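Local structure of beta-lactamase Mb2281c (Mycobacterium bovis, 3I7J) at residues Val59-Pro64 and Thr71-Leu76; Ala77-Leu82 and Thr95-Ser100. The protein probably acts as a serine hydrolase of the beta-lactamase and penicillin-binding-protein superfamily, with its substrate not established. All coordinates share one frame; numbering follows the deposited sequence.

Interaction 1: Val59-Pro64 and Thr71-Leu76; sequences VNLDTP and TVRHLL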
ATOM      1  N   VAL A  59     -10.256  -5.385 -17.166  1.00 16.13           N
ATOM      2  CA  VAL A  59     -10.439  -6.641 -16.459  1.00 11.55           C
ATOM      3  C   VAL A  59     -11.535  -6.419 -15.446  1.00 14.24           C
ATOM      4  O   VAL A  59     -11.984  -5.291 -15.237  1.00 18.35           O
ATOM      5  CB  VAL A  59      -9.165  -7.093 -15.701  1.00 15.41           C
ATOM      6  CG1 VAL A  59      -8.092  -7.540 -16.689  1.00 16.45           C
ATOM      7  CG2 VAL A  59      -8.644  -5.955 -14.835  1.00 14.74           C
ATOM      8  N   ASN A  60     -11.978  -7.506 -14.833  1.00 15.56           N
ATOM      9  CA  ASN A  60     -12.996  -7.433 -13.801  1.00  9.95           C
ATOM     10  C   ASN A  60     -12.333  -8.021 -12.577  1.00  8.20           C
ATOM     11  O   ASN A  60     -11.290  -8.656 -12.682  1.00 15.85           O
ATOM     12  CB  ASN A  60     -14.213  -8.272 -14.174  1.00 12.88           C
ATOM     13  CG  ASN A  60     -14.820  -7.849 -15.497  1.00 25.07           C
ATOM     14  OD1 ASN A  60     -15.031  -6.659 -15.748  1.00 23.03           O
ATOM     15  ND2 ASN A  60     -15.113  -8.823 -16.349  1.00 29.00           N
ATOM     16  N   LEU A  61     -12.931  -7.792 -11.421  1.00 12.36           N
ATOM     17  CA  LEU A  61     -12.404  -8.323 -10.182  1.00 13.08           C
ATOM     18  C   LEU A  61     -12.533  -9.847 -10.204  1.00 21.92           C
ATOM     19  O   LEU A  61     -11.694 -10.556  -9.651  1.00 12.34           O
ATOM     20  CB  LEU A  61     -13.189  -7.744  -9.006  1.00 14.97           C
ATOM     21  CG  LEU A  61     -12.545  -6.714  -8.065  1.00 23.28           C
ATOM     22  CD1 LEU A  61     -11.364  -6.013  -8.696  1.00  9.81           C
ATOM     23  CD2 LEU A  61     -13.617  -5.733  -7.641  1.00  7.60           C
ATOM     24  N   ASP A  62     -13.577 -10.349 -10.863  1.00 10.65           N
ATOM     25  CA  ASP A  62     -13.799 -11.787 -10.931  1.00 17.41           C
ATOM     26  C   ASP A  62     -13.114 -12.426 -12.141  1.00 15.83           C
ATOM     27  O   ASP A  62     -13.247 -13.623 -12.376  1.00 17.06           O
ATOM     28  CB  ASP A  62     -15.302 -12.098 -10.942  1.00 23.77           C
ATOM     29  CG  ASP A  62     -16.026 -11.557  -9.713  1.00 42.00           C
ATOM     30  OD1 ASP A  62     -15.479 -11.658  -8.590  1.00 40.16           O
ATOM     31  OD2 ASP A  62     -17.154 -11.031  -9.866  1.00 51.16           O
ATOM     32  N   THR A  63     -12.383 -11.623 -12.906  1.00 11.65           N
ATOM     33  CA  THR A  63     -11.663 -12.133 -14.068  1.00 11.13           C
ATOM     34  C   THR A  63     -10.626 -13.161 -13.612  1.00 17.18           C
ATOM     35  O   THR A  63      -9.803 -12.874 -12.756  1.00 16.76           O
ATOM     36  CB  THR A  63     -10.910 -11.009 -14.785  1.00 10.92           C
ATOM     37  OG1 THR A  63     -11.842 -10.047 -15.281  1.00 17.89           O
ATOM     38  CG2 THR A  63     -10.095 -11.557 -15.932  1.00  5.12           C
ATOM     39  N   PRO A  64     -10.654 -14.374 -14.185  1.00 19.41           N
ATOM     40  CA  PRO A  64      -9.699 -15.429 -13.821  1.00 17.11           C
ATOM     41  C   PRO A  64      -8.250 -14.989 -14.035  1.00 13.65           C
ATOM     42  O   PRO A  64      -7.892 -14.489 -15.102  1.00 17.59           O
ATOM     43  CB  PRO A  64     -10.092 -16.582 -14.746  1.00 21.84           C
ATOM     44  CG  PRO A  64     -11.571 -16.408 -14.883  1.00 24.60           C
ATOM     45  CD  PRO A  64     -11.684 -14.900 -15.101  1.00 28.98           C
ATOM     46  N   THR A  71      -8.782 -15.281  -9.113  1.00 11.75           N
ATOM     47  CA  THR A  71      -9.202 -14.135  -9.922  1.00 10.62           C
ATOM     48  C   THR A  71      -8.361 -12.898  -9.581  1.00 14.62           C
ATOM     49  O   THR A  71      -7.502 -12.937  -8.700  1.00 11.80           O
ATOM     50  CB  THR A  71     -10.693 -13.776  -9.682  1.00 14.25           C
ATOM     51  OG1 THR A  71     -10.865 -13.290  -8.346  1.00 12.36           O
ATOM     52  CG2 THR A  71     -11.594 -15.008  -9.881  1.00  8.96           C
ATOM     53  N   VAL A  72      -8.609 -11.805 -10.290  1.00 10.41           N
ATOM     54  CA  VAL A  72      -7.911 -10.559 -10.032  1.00 10.61           C
ATOM     55  C   VAL A  72      -8.094 -10.180  -8.550  1.00 14.16           C
ATOM     56  O   VAL A  72      -7.133  -9.778  -7.890  1.00  8.99           O
ATOM     57  CB  VAL A  72      -8.439  -9.441 -10.985  1.00 13.28           C
ATOM     58  CG1 VAL A  72      -7.990  -8.062 -10.521  1.00  9.40           C
ATOM     59  CG2 VAL A  72      -7.904  -9.699 -12.403  1.00  8.78           C
ATOM     60  N   ARG A  73      -9.308 -10.346  -8.019  1.00  9.60           N
ATOM     61  CA  ARG A  73      -9.585 -10.021  -6.617  1.00 13.97           C
ATOM     62  C   ARG A  73      -8.727 -10.831  -5.639  1.00 15.25           C
ATOM     63  O   ARG A  73      -8.305 -10.300  -4.612  1.00 15.62           O
ATOM     64  CB  ARG A  73     -11.065 -10.249  -6.273  1.00 12.78           C
ATOM     65  CG  ARG A  73     -11.468  -9.713  -4.888  1.00 12.87           C
ATOM     66  CD  ARG A  73     -12.767 -10.342  -4.385  1.00 15.31           C
ATOM     67  NE  ARG A  73     -13.841 -10.205  -5.361  1.00 24.85           N
ATOM     68  CZ  ARG A  73     -14.574  -9.110  -5.523  1.00 25.10           C
ATOM     69  NH1 ARG A  73     -14.359  -8.044  -4.761  1.00 32.39           N
ATOM     70  NH2 ARG A  73     -15.514  -9.078  -6.462  1.00 20.30           N
ATOM     71  N   HIS A  74      -8.489 -12.111  -5.941  1.00  9.08           N
ATOM     72  CA  HIS A  74      -7.670 -12.959  -5.071  1.00 11.51           C
ATOM     73  C   HIS A  74      -6.230 -12.475  -5.093  1.00 10.99           C
ATOM     74  O   HIS A  74      -5.528 -12.525  -4.081  1.00 14.20           O
ATOM     75  CB  HIS A  74      -7.663 -14.431  -5.517  1.00 11.00           C
ATOM     76  CG  HIS A  74      -8.987 -15.119  -5.409  1.00 10.42           C
ATOM     77  ND1 HIS A  74      -9.993 -14.949  -6.336  1.00 10.89           N
ATOM     78  CD2 HIS A  74      -9.453 -16.025  -4.513  1.00 11.79           C
ATOM     79  CE1 HIS A  74     -11.019 -15.721  -6.021  1.00  7.01           C
ATOM     80  NE2 HIS A  74     -10.715 -16.385  -4.919  1.00 13.03           N
ATOM     81  N   LEU A  75      -5.772 -12.030  -6.257  1.00  8.65           N
ATOM     82  CA  LEU A  75      -4.404 -11.552  -6.371  1.00  4.57           C
ATOM     83  C   LEU A  75      -4.208 -10.277  -5.559  1.00 11.33           C
ATOM     84  O   LEU A  75      -3.215 -10.138  -4.842  1.00 11.87           O
ATOM     85  CB  LEU A  75      -4.048 -11.322  -7.835  1.00  1.93           C
ATOM     86  CG  LEU A  75      -4.119 -12.609  -8.663  1.00 14.42           C
ATOM     87  CD1 LEU A  75      -3.910 -12.271 -10.140  1.00  8.21           C
ATOM     88  CD2 LEU A  75      -3.042 -13.588  -8.182  1.00  6.80           C
ATOM     89  N   LEU A  76      -5.168  -9.362  -5.655  1.00 13.01           N
ATOM     90  CA  LEU A  76      -5.114  -8.096  -4.931  1.00 14.81           C
ATOM     91  C   LEU A  76      -5.172  -8.268  -3.416  1.00 12.96           C
ATOM     92  O   LEU A  76      -4.525  -7.524  -2.671  1.00 12.67           O
ATOM     93  CB  LEU A  76      -6.273  -7.199  -5.381  1.00 14.24           C
ATOM     94  CG  LEU A  76      -6.132  -6.534  -6.757  1.00 12.76           C
ATOM     95  CD1 LEU A  76      -7.475  -6.005  -7.251  1.00  6.24           C
ATOM     96  CD2 LEU A  76      -5.120  -5.411  -6.648  1.00 13.09           C
TER
HETATM   97  O   HOH W   1     -13.330 -12.794  -7.397  1.00 24.55           O
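Val72 and Arg73, opening the helix 72-76, turn their backbone N-H groups to carbonyls of the facing loop. Arg73 N reaches Leu61 O at 2.9 Å, and Val72 N bonds to Thr63 O at 2.9 Å. This half of the contact is close-packed: Val72 CB lies 3.4 Å from Asn60 O, and with CG1 anti to its backbone N (chi1 166°) that methyl faces Leu61 CD1 while CG2 meets Thr63 CB. Leu61 CD1 also touches Leu76 CD1, and helices 42-56 and 101-115 cover the apolar side. The arrangement is a helix start seated on a type I turn, Asn60 to Thr63, with Thr71 at the N-cap and a single backbone bridge joining Thr71 to Pro64. Toward solvent the grip is looser. Arg73, bent at chi3 (-53°), lays one guanidinium face on Leu61 CB, 3.7 Å above the plane, and offers its edge to exposed Asp62; the salt bridge from NH2 to OD1 is long, at 3.3 Å, and the bond weak, while NH1 goes to Gln181. A water bridges Asp62 OD1 and Thr71 OG1, each 2.7 Å from it, and reaches Arg73 NE weakly.

Interaction 2: Ala77-Leu82 and Thr95-Ser100; sequences AHTSGL and TRRMYS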
ATOM      1  N   ALA A  77      -5.944  -9.256  -2.969  1.00  8.01           N
ATOM      2  CA  ALA A  77      -6.131  -9.522  -1.547  1.00  5.70           C
ATOM      3  C   ALA A  77      -5.224 -10.615  -0.972  1.00 12.60           C
ATOM      4  O   ALA A  77      -5.363 -10.984   0.193  1.00 14.50           O
ATOM      5  CB  ALA A  77      -7.596  -9.879  -1.280  1.00  4.84           C
ATOM      6  N   HIS A  78      -4.304 -11.126  -1.783  1.00  8.51           N
ATOM      7  CA  HIS A  78      -3.378 -12.164  -1.341  1.00 13.93           C
ATOM      8  C   HIS A  78      -4.082 -13.444  -0.893  1.00 13.84           C
ATOM      9  O   HIS A  78      -3.743 -14.020   0.142  1.00 11.39           O
ATOM     10  CB  HIS A  78      -2.492 -11.638  -0.201  1.00  8.11           C
ATOM     11  CG  HIS A  78      -1.738 -10.396  -0.554  1.00  6.57           C
ATOM     12  ND1 HIS A  78      -0.698 -10.390  -1.458  1.00  9.73           N
ATOM     13  CD2 HIS A  78      -1.916  -9.108  -0.175  1.00  5.99           C
ATOM     14  CE1 HIS A  78      -0.270  -9.151  -1.625  1.00  8.28           C
ATOM     15  NE2 HIS A  78      -0.992  -8.355  -0.858  1.00 12.15           N
ATOM     16  N   THR A  79      -5.069 -13.889  -1.664  1.00 13.24           N
ATOM     17  CA  THR A  79      -5.771 -15.121  -1.329  1.00  9.38           C
ATOM     18  C   THR A  79      -5.750 -16.115  -2.492  1.00  9.04           C
ATOM     19  O   THR A  79      -6.498 -17.088  -2.487  1.00 14.53           O
ATOM     20  CB  THR A  79      -7.255 -14.863  -0.931  1.00 14.37           C
ATOM     21  OG1 THR A  79      -7.972 -14.328  -2.052  1.00 11.53           O
ATOM     22  CG2 THR A  79      -7.342 -13.892   0.236  1.00  9.15           C
ATOM     23  N   SER A  80      -4.881 -15.890  -3.473  1.00  8.99           N
ATOM     24  CA  SER A  80      -4.806 -16.778  -4.634  1.00 13.75           C
ATOM     25  C   SER A  80      -4.217 -18.158  -4.325  1.00 18.07           C
ATOM     26  O   SER A  80      -4.311 -19.060  -5.154  1.00 15.46           O
ATOM     27  CB  SER A  80      -3.979 -16.130  -5.749  1.00 13.39           C
ATOM     28  OG  SER A  80      -2.611 -16.060  -5.377  1.00 12.62           O
ATOM     29  N   GLY A  81      -3.620 -18.318  -3.145  1.00 15.27           N
ATOM     30  CA  GLY A  81      -3.026 -19.591  -2.775  1.00  8.55           C
ATOM     31  C   GLY A  81      -1.632 -19.707  -3.355  1.00 15.13           C
ATOM     32  O   GLY A  81      -0.952 -20.726  -3.218  1.00 17.31           O
ATOM     33  N   LEU A  82      -1.205 -18.635  -4.009  1.00 20.00           N
ATOM     34  CA  LEU A  82       0.096 -18.567  -4.647  1.00 14.30           C
ATOM     35  C   LEU A  82       1.212 -18.355  -3.626  1.00 18.01           C
ATOM     36  O   LEU A  82       1.017 -17.729  -2.582  1.00 15.68           O
ATOM     37  CB  LEU A  82       0.080 -17.425  -5.659  1.00 25.08           C
ATOM     38  CG  LEU A  82       0.634 -17.570  -7.074  1.00 27.57           C
ATOM     39  CD1 LEU A  82       0.462 -18.975  -7.634  1.00 12.41           C
ATOM     40  CD2 LEU A  82      -0.092 -16.554  -7.929  1.00 13.42           C
ATOM     41  N   THR A  95      -8.972 -19.812   0.413  1.00  9.80           N
ATOM     42  CA  THR A  95      -8.944 -20.545   1.670  1.00 18.42           C
ATOM     43  C   THR A  95      -7.935 -19.955   2.643  1.00 22.05           C
ATOM     44  O   THR A  95      -8.161 -19.949   3.849  1.00 22.16           O
ATOM     45  CB  THR A  95      -8.585 -22.017   1.446  1.00 12.07           C
ATOM     46  OG1 THR A  95      -7.225 -22.116   0.993  1.00 17.34           O
ATOM     47  CG2 THR A  95      -9.508 -22.623   0.400  1.00 23.87           C
ATOM     48  N   ARG A  96      -6.817 -19.468   2.120  1.00 23.28           N
ATOM     49  CA  ARG A  96      -5.803 -18.888   2.979  1.00 19.84           C
ATOM     50  C   ARG A  96      -5.358 -17.501   2.556  1.00 26.04           C
ATOM     51  O   ARG A  96      -5.432 -17.122   1.388  1.00 23.67           O
ATOM     52  CB  ARG A  96      -4.573 -19.801   3.069  1.00 22.09           C
ATOM     53  CG  ARG A  96      -4.774 -21.008   3.967  1.00 42.39           C
ATOM     54  CD  ARG A  96      -3.458 -21.502   4.546  1.00 41.93           C
ATOM     55  NE  ARG A  96      -2.627 -22.180   3.559  1.00 50.71           N
ATOM     56  CZ  ARG A  96      -1.369 -22.555   3.775  1.00 44.10           C
ATOM     57  NH1 ARG A  96      -0.796 -22.313   4.948  1.00 45.14           N
ATOM     58  NH2 ARG A  96      -0.688 -23.179   2.819  1.00 34.39           N
ATOM     59  N   ARG A  97      -4.904 -16.737   3.538  1.00 22.38           N
ATOM     60  CA  ARG A  97      -4.405 -15.412   3.286  1.00 15.31           C
ATOM     61  C   ARG A  97      -2.905 -15.439   3.452  1.00 13.01           C
ATOM     62  O   ARG A  97      -2.407 -15.559   4.571  1.00 19.08           O
ATOM     63  CB  ARG A  97      -5.001 -14.418   4.277  1.00 14.64           C
ATOM     64  CG  ARG A  97      -4.367 -13.039   4.247  1.00 15.62           C
ATOM     65  CD  ARG A  97      -5.436 -11.964   4.418  1.00 21.60           C
ATOM     66  NE  ARG A  97      -6.083 -11.657   3.162  1.00 16.42           N
ATOM     67  CZ  ARG A  97      -7.326 -11.204   3.032  1.00 13.80           C
ATOM     68  NH1 ARG A  97      -8.101 -10.994   4.089  1.00  5.52           N
ATOM     69  NH2 ARG A  97      -7.789 -10.960   1.819  1.00 13.06           N
HETATM   70  N   MSE A  98      -2.171 -15.372   2.352  1.00 12.77           N
HETATM   71  CA  MSE A  98      -0.729 -15.324   2.482  1.00 16.25           C
HETATM   72  C   MSE A  98      -0.137 -14.280   1.554  1.00 10.40           C
HETATM   73  O   MSE A  98      -0.285 -14.329   0.329  1.00 12.84           O
HETATM   74  CB  MSE A  98      -0.096 -16.709   2.288  1.00 17.84           C
HETATM   75  CG  MSE A  98      -0.116 -17.320   0.918  1.00 34.88           C
HETATM   76 SE   MSE A  98       0.709 -19.136   0.964  1.00 55.55          SE
HETATM   77  CE  MSE A  98      -0.905 -20.141   1.384  1.00 27.43           C
ATOM     78  N   TYR A  99       0.497 -13.302   2.182  1.00 11.62           N
ATOM     79  CA  TYR A  99       1.123 -12.194   1.484  1.00  8.50           C
ATOM     80  C   TYR A  99       1.973 -12.747   0.355  1.00  8.52           C
ATOM     81  O   TYR A  99       2.718 -13.697   0.557  1.00 13.62           O
ATOM     82  CB  TYR A  99       1.996 -11.415   2.461  1.00 12.94           C
ATOM     83  CG  TYR A  99       2.585 -10.156   1.883  1.00  7.52           C
ATOM     84  CD1 TYR A  99       1.765  -9.089   1.520  1.00  8.42           C
ATOM     85  CD2 TYR A  99       3.962 -10.021   1.720  1.00  7.14           C
ATOM     86  CE1 TYR A  99       2.306  -7.911   1.012  1.00 14.14           C
ATOM     87  CE2 TYR A  99       4.514  -8.845   1.214  1.00 12.29           C
ATOM     88  CZ  TYR A  99       3.683  -7.798   0.865  1.00 10.47           C
ATOM     89  OH  TYR A  99       4.226  -6.634   0.384  1.00 15.24           O
ATOM     90  N   SER A 100       1.861 -12.166  -0.839  1.00 15.02           N
ATOM     91  CA  SER A 100       2.640 -12.660  -1.970  1.00  7.29           C
ATOM     92  C   SER A 100       3.109 -11.605  -2.959  1.00 13.55           C
ATOM     93  O   SER A 100       2.324 -10.768  -3.415  1.00  9.41           O
ATOM     94  CB  SER A 100       1.837 -13.717  -2.733  1.00 12.43           C
ATOM     95  OG  SER A 100       2.526 -14.122  -3.904  1.00  9.67           O
TER
HETATM   96  O   HOH W   2      -3.416 -17.337  -0.673  1.00 19.57           O
HETATM   97  O   HOH W   3      -1.074 -15.940  -1.828  1.00 10.83           O
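Arg97 holds the carbonyl oxygen of Ala77 side-on with two nitrogens, NE at 3.1 Å and NH2 at 2.9 Å from Ala77 O. The oxygen lies near the guanidinium plane, with NE almost in line with the C=O bond and NH2 off to one side. Bends at chi2 and chi3 bring the guanidinium edge to Ala77 O, and NH2 also passes Thr79 CG2; NH2 has a further acceptor in Gln181 O. One residue on, His78 O takes the backbone N of Met98, a selenomethionine, at 3.0 Å, and the CA-H of Arg97 approaches the same oxygen. His78 leaves the preceding helix through a Schellman motif with positive phi. Its ring has Tyr99 CD1 3.7 Å above one face, the two planes oblique at 46°, while Phe104 and Trp200 also meet the imidazole. Two waters bridge the backbones: one accepts from Gly81 N and lies 2.9 Å from Arg96 O, and another lies between Leu82 O and Met98 O. Within the loop, Ser80 OG accepts from Leu82 N in an ST turn, and Ser100 OG, the N-cap of helix 101-115, pairs with Ala83 O and Gly103 N. With guanidinium donors on Ala77 O and an amide on His78 O, these bonds would help hold the backbone of Tyr99, whose OH bonds to Lys43 and Ser40, the probable SxxK pair.

Interactions 1 and 2 follow one another along the chain, their centres about 12 Å apart, and the short helix 72-76 joins them: the loop 59-64 receives its start, and 77-82 continues from its end. They meet directly, with a probable hydrogen bond between His74 O and Thr79 N at 2.8 Å and Leu75 CD2 packed on Ser80 CB at 3.6 Å. Gln181 is a shared neighbour, its side chain meeting Arg73 and its backbone oxygen Arg97. Interaction 2 adjoins the probable active site: the hydrogen bonds of Tyr99 OH to Ser40 and Lys43 are consistent with the SxxK and Tyr-x-Asn elements of class C beta-lactamases and related esterases.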